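Local coordinates for protein lytic polysaccharide monooxygenase ([Kitasatospora] papulosa, PDB 6NDQ) that probably cleaves cellulose by copper-dependent oxidation, as a lytic polysaccharide monooxygenase of the cellulose-degrading family, at residues V4-S9 / K90-T95; W35-A40 / D81-V86. One frame throughout, in Å; residues are numbered along the deposited sequence.

Contact 1: V4-S9 / K90-T95; sequences VVDPAS and KTTDIT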
loop_
_atom_site.group_PDB
_atom_site.type_symbol
_atom_site.label_atom_id
_atom_site.label_comp_id
_atom_site.label_asym_id
_atom_site.label_seq_id
_atom_site.Cartn_x
_atom_site.Cartn_y
_atom_site.Cartn_z
ATOM N N VAL A 4 -2.917 -1.532 5.353
ATOM C CA VAL A 4 -1.845 -0.908 6.112
ATOM C C VAL A 4 -2.324 0.496 6.470
ATOM O O VAL A 4 -2.716 1.264 5.581
ATOM C CB VAL A 4 -0.540 -0.854 5.303
ATOM C CG1 VAL A 4 0.514 -0.035 6.080
ATOM C CG2 VAL A 4 0.031 -2.234 5.024
ATOM N N VAL A 5 -2.345 0.808 7.774
ATOM C CA VAL A 5 -2.846 2.096 8.254
ATOM C C VAL A 5 -1.704 2.996 8.690
ATOM O O VAL A 5 -1.898 4.220 8.817
ATOM C CB VAL A 5 -3.846 1.915 9.414
ATOM C CG1 VAL A 5 -5.007 1.035 8.956
ATOM C CG2 VAL A 5 -3.136 1.292 10.625
ATOM N N ASP A 6 -0.532 2.449 8.888
ATOM C CA ASP A 6 0.633 3.237 9.260
ATOM C C ASP A 6 1.882 2.511 8.777
ATOM O O ASP A 6 2.197 1.433 9.293
ATOM C CB ASP A 6 0.657 3.441 10.774
ATOM C CG ASP A 6 1.596 4.543 11.192
ATOM O OD1 ASP A 6 1.983 5.350 10.317
ATOM O OD2 ASP A 6 1.940 4.600 12.394
ATOM N N PRO A 7 2.617 3.047 7.788
ATOM C CA PRO A 7 2.322 4.261 7.009
ATOM C C PRO A 7 1.113 4.005 6.129
ATOM O O PRO A 7 1.135 3.001 5.420
ATOM C CB PRO A 7 3.589 4.463 6.177
ATOM C CG PRO A 7 4.200 3.079 6.061
ATOM C CD PRO A 7 3.884 2.418 7.371
ATOM N N ALA A 8 0.087 4.853 6.205
ATOM C CA ALA A 8 -1.207 4.567 5.591
ATOM C C ALA A 8 -1.035 4.216 4.121
ATOM O O ALA A 8 -0.203 4.803 3.420
ATOM C CB ALA A 8 -2.129 5.785 5.728
ATOM N N SER A 9 -1.780 3.203 3.660
ATOM C CA SER A 9 -1.746 2.898 2.244
ATOM C C SER A 9 -2.395 4.022 1.424
ATOM O O SER A 9 -2.966 4.993 1.964
ATOM C CB SER A 9 -2.427 1.548 1.997
ATOM O OG SER A 9 -3.763 1.577 2.466
ATOM N N LYS A 90 0.700 11.743 -1.402
ATOM C CA LYS A 90 1.075 12.222 -0.073
ATOM C C LYS A 90 1.822 11.139 0.688
ATOM O O LYS A 90 1.415 9.968 0.684
ATOM C CB LYS A 90 -0.152 12.670 0.732
ATOM C CG LYS A 90 -1.015 13.712 0.040
ATOM C CD LYS A 90 -0.243 15.006 -0.200
ATOM C CE LYS A 90 -1.069 16.004 -1.000
ATOM N NZ LYS A 90 -0.389 17.342 -1.079
ATOM N N THR A 91 2.917 11.528 1.330
ATOM C CA THR A 91 3.818 10.609 2.021
ATOM C C THR A 91 3.618 10.654 3.529
ATOM O O THR A 91 3.039 11.597 4.079
ATOM C CB THR A 91 5.280 10.931 1.708
ATOM O OG1 THR A 91 5.571 12.270 2.155
ATOM C CG2 THR A 91 5.544 10.818 0.207
ATOM N N THR A 92 4.096 9.596 4.185
ATOM C CA THR A 92 4.284 9.534 5.630
ATOM C C THR A 92 5.776 9.541 5.902
ATOM O O THR A 92 6.521 8.752 5.299
ATOM C CB THR A 92 3.666 8.269 6.245
ATOM O OG1 THR A 92 2.250 8.292 6.068
ATOM C CG2 THR A 92 3.970 8.196 7.731
ATOM N N ASP A 93 6.207 10.450 6.777
ATOM C CA ASP A 93 7.580 10.439 7.260
ATOM C C ASP A 93 7.860 9.155 8.026
ATOM O O ASP A 93 7.081 8.752 8.898
ATOM C CB ASP A 93 7.829 11.639 8.169
ATOM C CG ASP A 93 8.399 12.815 7.432
ATOM O OD1 ASP A 93 8.148 12.938 6.211
ATOM O OD2 ASP A 93 9.119 13.605 8.075
ATOM N N ILE A 94 8.978 8.509 7.710
ATOM C CA ILE A 94 9.457 7.371 8.482
ATOM C C ILE A 94 10.971 7.490 8.604
ATOM O O ILE A 94 11.618 8.217 7.852
ATOM C CB ILE A 94 9.066 6.014 7.846
ATOM C CG1 ILE A 94 9.696 5.870 6.457
ATOM C CG2 ILE A 94 7.536 5.856 7.780
ATOM C CD1 ILE A 94 9.401 4.522 5.801
ATOM N N THR A 95 11.530 6.767 9.571
ATOM C CA THR A 95 12.972 6.641 9.736
ATOM C C THR A 95 13.462 5.330 9.125
ATOM O O THR A 95 12.669 4.467 8.751
ATOM C CB THR A 95 13.344 6.712 11.222
ATOM O OG1 THR A 95 12.707 5.633 11.921
ATOM C CG2 THR A 95 12.865 8.023 11.806
HETATM O O HOH W 1 0.207 7.261 7.951
HETATM O O HOH W 2 1.759 6.426 3.885
#
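Pro7 and Thr92 meet through their beta carbons: Pro7 CB stands 3.8 Å from Thr92 CB. Both branches of the threonine lie near the same proline carbon, Thr92 OG1 and Thr92 CG2 each being 4.1 Å from Pro7 CB, so the ring carbon rests over the fork. With chi1 of -64°, Thr92 CG2 is anti to its backbone N and OG1 is beside that N, which turns the hydroxyl to the Ala8 side of the proline. There it is linked to the backbone through two waters. Water 1 accepts from Ala8 N at 3.0 Å and also hydrogen-bonds Thr92 OG1. Water 2 approaches Ala8 O to 2.6 Å, and its oxygen is 2.9 Å from Thr92 OG1. One hydroxyl thus reaches both polar ends of a single residue by way of solvent, consistent with a contact at the surface. Ile94 adds a looser apolar touch, its CG2 lying 4.5 Å from Pro7 CB.

The fold is an immunoglobulin-like beta-sandwich, and the two segments belong to different sheets. Strand 2-6 is an outermost strand of the three-stranded sheet, while strand 92-94 pairs in parallel with strand 175-185 of the other. Two features shape the chain ahead of the proline: a classic beta bulge, in which Val5 and Asp6 both face Lys101, and the cis peptide bond between Asp6 and Pro7. Further out, Ser181 of strand 175-185 hydrogen-bonds Pro7 O through its hydroxyl, and Ser9 N bonds back to Val4 O, while Ser9 itself occupies the N-cap of helix 10-18.

Contact 2: W35-A40 / D81-V86; sequences WQAWQA and DSLDSV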
loop_
_atom_site.group_PDB
_atom_site.type_symbol
_atom_site.label_atom_id
_atom_site.label_comp_id
_atom_site.label_asym_id
_atom_site.label_seq_id
_atom_site.Cartn_x
_atom_site.Cartn_y
_atom_site.Cartn_z
ATOM N N TRP A 35 -7.492 12.997 -5.636
ATOM C CA TRP A 35 -8.553 13.535 -6.489
ATOM C C TRP A 35 -8.781 12.658 -7.715
ATOM O O TRP A 35 -9.922 12.285 -8.018
ATOM C CB TRP A 35 -8.206 14.953 -6.924
ATOM C CG TRP A 35 -9.169 15.526 -7.901
ATOM C CD1 TRP A 35 -10.385 16.085 -7.628
ATOM C CD2 TRP A 35 -9.001 15.599 -9.311
ATOM N NE1 TRP A 35 -10.990 16.492 -8.791
ATOM C CE2 TRP A 35 -10.158 16.203 -9.841
ATOM C CE3 TRP A 35 -7.987 15.198 -10.184
ATOM C CZ2 TRP A 35 -10.324 16.431 -11.203
ATOM C CZ3 TRP A 35 -8.157 15.421 -11.550
ATOM C CH2 TRP A 35 -9.314 16.042 -12.042
ATOM N N GLN A 36 -7.706 12.319 -8.436
ATOM C CA GLN A 36 -7.890 11.477 -9.617
ATOM C C GLN A 36 -8.400 10.102 -9.229
ATOM O O GLN A 36 -9.121 9.494 -10.015
ATOM C CB GLN A 36 -6.609 11.353 -10.462
ATOM C CG GLN A 36 -5.403 10.717 -9.753
ATOM C CD GLN A 36 -5.284 9.211 -9.991
ATOM O OE1 GLN A 36 -5.534 8.740 -11.094
ATOM N NE2 GLN A 36 -4.874 8.464 -8.963
ATOM N N ALA A 37 -8.087 9.626 -8.012
ATOM C CA ALA A 37 -8.623 8.344 -7.548
ATOM C C ALA A 37 -10.110 8.447 -7.205
ATOM O O ALA A 37 -10.918 7.596 -7.615
ATOM C CB ALA A 37 -7.821 7.842 -6.338
ATOM N N TRP A 38 -10.498 9.459 -6.428
ATOM C CA TRP A 38 -11.921 9.656 -6.144
ATOM C C TRP A 38 -12.733 9.822 -7.435
ATOM O O TRP A 38 -13.845 9.279 -7.555
ATOM C CB TRP A 38 -12.100 10.871 -5.218
ATOM C CG TRP A 38 -11.865 10.566 -3.756
ATOM C CD1 TRP A 38 -10.775 10.919 -3.005
ATOM C CD2 TRP A 38 -12.721 9.814 -2.875
ATOM N NE1 TRP A 38 -10.914 10.462 -1.720
ATOM C CE2 TRP A 38 -12.097 9.780 -1.613
ATOM C CE3 TRP A 38 -13.962 9.184 -3.027
ATOM C CZ2 TRP A 38 -12.680 9.153 -0.502
ATOM C CZ3 TRP A 38 -14.532 8.542 -1.923
ATOM C CH2 TRP A 38 -13.888 8.533 -0.685
ATOM N N GLN A 39 -12.191 10.563 -8.414
ATOM C CA GLN A 39 -12.866 10.771 -9.695
ATOM C C GLN A 39 -13.102 9.455 -10.413
ATOM O O GLN A 39 -14.208 9.196 -10.900
ATOM C CB GLN A 39 -12.034 11.682 -10.597
ATOM C CG GLN A 39 -12.136 13.167 -10.244
ATOM C CD GLN A 39 -13.440 13.788 -10.751
ATOM O OE1 GLN A 39 -13.730 13.775 -11.948
ATOM N NE2 GLN A 39 -14.236 14.298 -9.835
ATOM N N ALA A 40 -12.064 8.612 -10.484
ATOM C CA ALA A 40 -12.148 7.406 -11.305
ATOM C C ALA A 40 -13.054 6.360 -10.671
ATOM O O ALA A 40 -13.853 5.712 -11.368
ATOM C CB ALA A 40 -10.746 6.836 -11.561
ATOM N N ASP A 81 -7.774 0.645 -9.912
ATOM C CA ASP A 81 -6.876 0.979 -11.019
ATOM C C ASP A 81 -6.116 2.264 -10.709
ATOM O O ASP A 81 -4.897 2.338 -10.900
ATOM C CB ASP A 81 -7.675 1.199 -12.314
ATOM C CG ASP A 81 -7.832 -0.050 -13.164
ATOM O OD1 ASP A 81 -7.014 -0.985 -13.018
ATOM O OD2 ASP A 81 -8.781 -0.051 -13.988
ATOM N N SER A 82 -6.843 3.276 -10.243
ATOM C CA SER A 82 -6.263 4.608 -10.114
ATOM C C SER A 82 -5.216 4.704 -9.018
ATOM O O SER A 82 -4.516 5.732 -8.970
ATOM C CB SER A 82 -7.356 5.668 -9.891
ATOM O OG SER A 82 -8.227 5.307 -8.835
ATOM N N LEU A 83 -5.048 3.676 -8.181
ATOM C CA LEU A 83 -3.967 3.693 -7.200
ATOM C C LEU A 83 -2.594 3.489 -7.834
ATOM O O LEU A 83 -1.571 3.727 -7.168
ATOM C CB LEU A 83 -4.212 2.633 -6.122
ATOM C CG LEU A 83 -5.587 2.686 -5.432
ATOM C CD1 LEU A 83 -5.593 1.760 -4.269
ATOM C CD2 LEU A 83 -5.851 4.149 -4.930
ATOM N N ASP A 84 -2.561 3.010 -9.086
ATOM C CA ASP A 84 -1.364 2.808 -9.893
ATOM C C ASP A 84 -0.839 4.087 -10.521
ATOM O O ASP A 84 0.253 4.057 -11.098
ATOM C CB ASP A 84 -1.643 1.849 -11.048
ATOM C CG ASP A 84 -1.825 0.446 -10.593
ATOM O OD1 ASP A 84 -1.251 0.114 -9.542
ATOM O OD2 ASP A 84 -2.558 -0.325 -11.282
ATOM N N SER A 85 -1.606 5.183 -10.445
ATOM C CA SER A 85 -1.248 6.418 -11.129
ATOM C C SER A 85 0.045 7.008 -10.561
ATOM O O SER A 85 0.391 6.818 -9.383
ATOM C CB SER A 85 -2.390 7.420 -11.007
ATOM O OG SER A 85 -3.505 6.976 -11.747
ATOM N N VAL A 86 0.768 7.720 -11.424
ATOM C CA VAL A 86 2.121 8.185 -11.144
ATOM C C VAL A 86 2.017 9.670 -10.832
ATOM O O VAL A 86 1.455 10.423 -11.635
ATOM C CB VAL A 86 3.063 7.932 -12.342
ATOM C CG1 VAL A 86 4.382 8.591 -12.136
ATOM C CG2 VAL A 86 3.256 6.430 -12.576
#
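Gln36 turns its CG into the position between the backbone N and the carbonyl carbon (chi1 61°), and a bend at chi2 brings CD across toward Ser82 and Ser85. Ser82 adopts the corresponding first torsion, placing OG against Ala37. The pair joins helix 32-40 to the 3-10 turn 81-84 within the long connection of short helices and loops between strands 2-6 and 92-94, which probably corresponds to the L2 region of related bacterial enzymes.

Both ends of the Gln36 amide are used. Gln36 NE2 donates to Ser82 O at 2.8 Å with an N-H...O angle of 170°, and the acceptor lies in the plane of the amide. NE2 also donates to Met33 O, one turn earlier, which ties the side chain back to its own helix. Ser82 O in turn receives a weak backbone bond from Ser85 N. At the other end, Ser85 OG donates to Gln36 OE1 at 2.8 Å, approaching from above the carbonyl plane, 44° out of it. Held at both ends, the amide probably has its rotation fixed.

Beside this polar pair the packing is close. Ser82 OG sits 3.3 Å from Ala37 CA, and Ala40 CB is 4.0 Å from Ser82 CB; the side-chain hydroxyl of Ser82 packs directly on the Ala37 backbone, and the CA atoms of Ala37 and Ser82 are 5.1 Å apart. Leu83 begins by pointing away, yet its CD2 returns to within 4.4 Å of Ala37 CB, and Met45 of helix 43-46 also touches Ala37. On the side of the amide plane from which Ser85 OG approaches, and displaced past the N/O rim, Ser85 CB lies 3.4 Å from both Gln36 NE2 and Gln36 OE1.

How the contacts relate
The centres of contacts 1 and 2 are about 18 Å apart, and the two are joined by sequence rather than by touch. Contact 1 spans the long excursion from strand 2-6 to strand 92-94; contact 2 lies within that excursion and fastens helix 32-40 to residues 81-86, which run on into Lys90-Thr95. Contact 1 therefore relates the two sheets of the sandwich, whereas contact 2 joins two parts of the connection between the sheets' strands. As in other monooxygenases of this type, the amino-terminal histidine probably helps to hold copper, and strand 2-6, which leads into contact 1, begins immediately after it.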